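Local coordinates for Exo-1,3/1,4-beta-glucanase (Pseudoalteromonas sp., PDB 3RRX), which cleaves beta-1,3- and beta-1,4-linked glucans in exo fashion and probably has the beta-glucosidase activity of its glycoside hydrolase family 3 relatives, at residues I410-R415 and L564-Q569. The protein carries 1 engineered substitution. Residues are numbered along the deposited sequence; the frame is centred on the assembly and turned at random.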
loop_
_atom_site.group_PDB
_atom_site.type_symbol
_atom_site.label_atom_id
_atom_site.label_comp_id
_atom_site.label_asym_id
_atom_site.label_seq_id
_atom_site.Cartn_x
_atom_site.Cartn_y
_atom_site.Cartn_z
ATOM N N ILE A 410 9.572 6.550 -29.372
ATOM C CA ILE A 410 9.510 5.777 -30.601
ATOM C C ILE A 410 8.345 6.247 -31.456
ATOM O O ILE A 410 7.236 6.414 -30.952
ATOM C CB ILE A 410 9.300 4.288 -30.287
ATOM C CG1 ILE A 410 10.520 3.721 -29.567
ATOM C CG2 ILE A 410 8.981 3.499 -31.565
ATOM C CD1 ILE A 410 10.215 2.481 -28.757
ATOM N N LYS A 411 8.593 6.458 -32.746
ATOM C CA LYS A 411 7.513 6.773 -33.684
ATOM C C LYS A 411 6.406 5.724 -33.620
ATOM O O LYS A 411 6.661 4.540 -33.815
ATOM C CB LYS A 411 8.050 6.844 -35.117
ATOM C CG LYS A 411 8.932 8.043 -35.400
ATOM C CD LYS A 411 8.130 9.333 -35.378
ATOM C CE LYS A 411 8.999 10.536 -35.735
ATOM N NZ LYS A 411 9.433 10.515 -37.166
ATOM N N ALA A 412 5.177 6.163 -33.363
ATOM C CA ALA A 412 4.051 5.240 -33.224
ATOM C C ALA A 412 3.748 4.502 -34.527
ATOM O O ALA A 412 3.140 3.428 -34.518
ATOM C CB ALA A 412 2.810 5.981 -32.720
ATOM N N SER A 413 4.186 5.072 -35.647
ATOM C CA SER A 413 3.948 4.466 -36.954
ATOM C C SER A 413 5.012 3.441 -37.334
ATOM O O SER A 413 5.007 2.924 -38.449
ATOM C CB SER A 413 3.872 5.548 -38.033
ATOM O OG SER A 413 5.060 6.324 -38.053
ATOM N N SER A 414 5.915 3.137 -36.408
ATOM C CA SER A 414 6.998 2.191 -36.677
ATOM C C SER A 414 6.506 0.750 -36.655
ATOM O O SER A 414 5.354 0.474 -36.313
ATOM C CB SER A 414 8.110 2.326 -35.626
ATOM O OG SER A 414 8.601 3.649 -35.540
ATOM N N ARG A 415 7.405 -0.168 -36.991
ATOM C CA ARG A 415 7.165 -1.589 -36.774
ATOM C C ARG A 415 7.842 -2.007 -35.474
ATOM O O ARG A 415 9.075 -1.953 -35.351
ATOM C CB ARG A 415 7.701 -2.425 -37.931
ATOM C CG ARG A 415 7.484 -3.918 -37.751
ATOM C CD ARG A 415 8.094 -4.708 -38.897
ATOM N NE ARG A 415 7.717 -4.158 -40.197
ATOM C CZ ARG A 415 6.674 -4.565 -40.911
ATOM N NH1 ARG A 415 5.889 -5.534 -40.457
ATOM N NH2 ARG A 415 6.416 -4.003 -42.086
ATOM N N LEU A 564 6.311 6.504 -23.867
ATOM C CA LEU A 564 7.317 5.898 -24.739
ATOM C C LEU A 564 7.093 6.165 -26.227
ATOM O O LEU A 564 8.051 6.184 -27.001
ATOM C CB LEU A 564 7.407 4.384 -24.504
ATOM C CG LEU A 564 8.374 3.921 -23.407
ATOM C CD1 LEU A 564 8.035 4.551 -22.053
ATOM C CD2 LEU A 564 8.361 2.399 -23.322
ATOM N N LEU A 565 5.836 6.349 -26.626
ATOM C CA LEU A 565 5.499 6.538 -28.046
ATOM C C LEU A 565 5.240 8.000 -28.391
ATOM O O LEU A 565 4.770 8.757 -27.553
ATOM C CB LEU A 565 4.244 5.739 -28.408
ATOM C CG LEU A 565 4.247 4.217 -28.226
ATOM C CD1 LEU A 565 2.942 3.624 -28.771
ATOM C CD2 LEU A 565 5.434 3.604 -28.941
ATOM N N THR A 566 5.525 8.393 -29.631
ATOM C CA THR A 566 5.058 9.682 -30.134
ATOM C C THR A 566 3.556 9.575 -30.378
ATOM O O THR A 566 2.988 8.483 -30.311
ATOM C CB THR A 566 5.706 10.046 -31.485
ATOM O OG1 THR A 566 5.257 9.125 -32.490
ATOM C CG2 THR A 566 7.235 10.014 -31.403
ATOM N N ASN A 567 2.911 10.703 -30.663
ATOM C CA ASN A 567 1.551 10.661 -31.197
ATOM C C ASN A 567 1.582 10.304 -32.687
ATOM O O ASN A 567 2.647 9.988 -33.228
ATOM C CB ASN A 567 0.817 11.987 -30.958
ATOM C CG ASN A 567 1.481 13.164 -31.657
ATOM O OD1 ASN A 567 2.183 13.001 -32.659
ATOM N ND2 ASN A 567 1.255 14.362 -31.126
ATOM N N LYS A 568 0.425 10.355 -33.346
ATOM C CA LYS A 568 0.323 9.979 -34.759
ATOM C C LYS A 568 1.198 10.836 -35.663
ATOM O O LYS A 568 1.770 10.340 -36.633
ATOM C CB LYS A 568 -1.124 10.070 -35.249
ATOM C CG LYS A 568 -2.101 9.192 -34.503
ATOM C CD LYS A 568 -3.452 9.157 -35.208
ATOM C CE LYS A 568 -4.068 10.547 -35.314
ATOM N NZ LYS A 568 -5.402 10.514 -35.991
ATOM N N GLN A 569 1.294 12.124 -35.347
ATOM C CA GLN A 569 2.084 13.057 -36.147
ATOM C C GLN A 569 3.590 12.919 -35.913
ATOM O O GLN A 569 4.386 13.603 -36.558
ATOM C CB GLN A 569 1.647 14.498 -35.878
ATOM C CG GLN A 569 0.252 14.833 -36.380
ATOM C CD GLN A 569 -0.840 14.207 -35.538
ATOM O OE1 GLN A 569 -0.680 14.019 -34.331
ATOM N NE2 GLN A 569 -1.960 13.879 -36.173
HETATM O O HOH W 1 4.052 8.286 -35.874
#
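Ile410 and Leu565 form a single backbone bridge with the bonding pattern of parallel strands: Ile410 N gives its hydrogen to Leu564 O (2.8 Å), and Ile410 O accepts from Thr566 N at 2.9 Å, the donor lying above the carbonyl plane. Further along, Thr566 OG1 accepts from Ala412 N at 3.1 Å and donates to Asn567 O (2.8 Å), in the carbonyl plane on a lone pair. With chi1 at 66°, Thr566 sets OG1 between its backbone N and carbonyl carbon, where the hydroxyl joins the two segments while Thr566 CG2 rests 3.6 Å from Ile410 O. A valine here would probably leave Ala412 N without this acceptor and Asn567 O without this donor. In the glycosyl hydrolase family 3 C-terminal domain, the bridge ties the loop leading into strand 415-419 of the mixed sheet to the end of helix 558-564. Ala412 CB packs 3.5 Å from Thr566 O, and Leu565 CD2 lies 4.2 Å from Ile410 CB. Helix 453-463 packs on Leu565, and Ile416 touches both Ile410 and Leu565. A type I turn from Lys411 to Ser414 shapes the loop; Ser414 N and OG both donate to Lys411 O, from the same face of its plane.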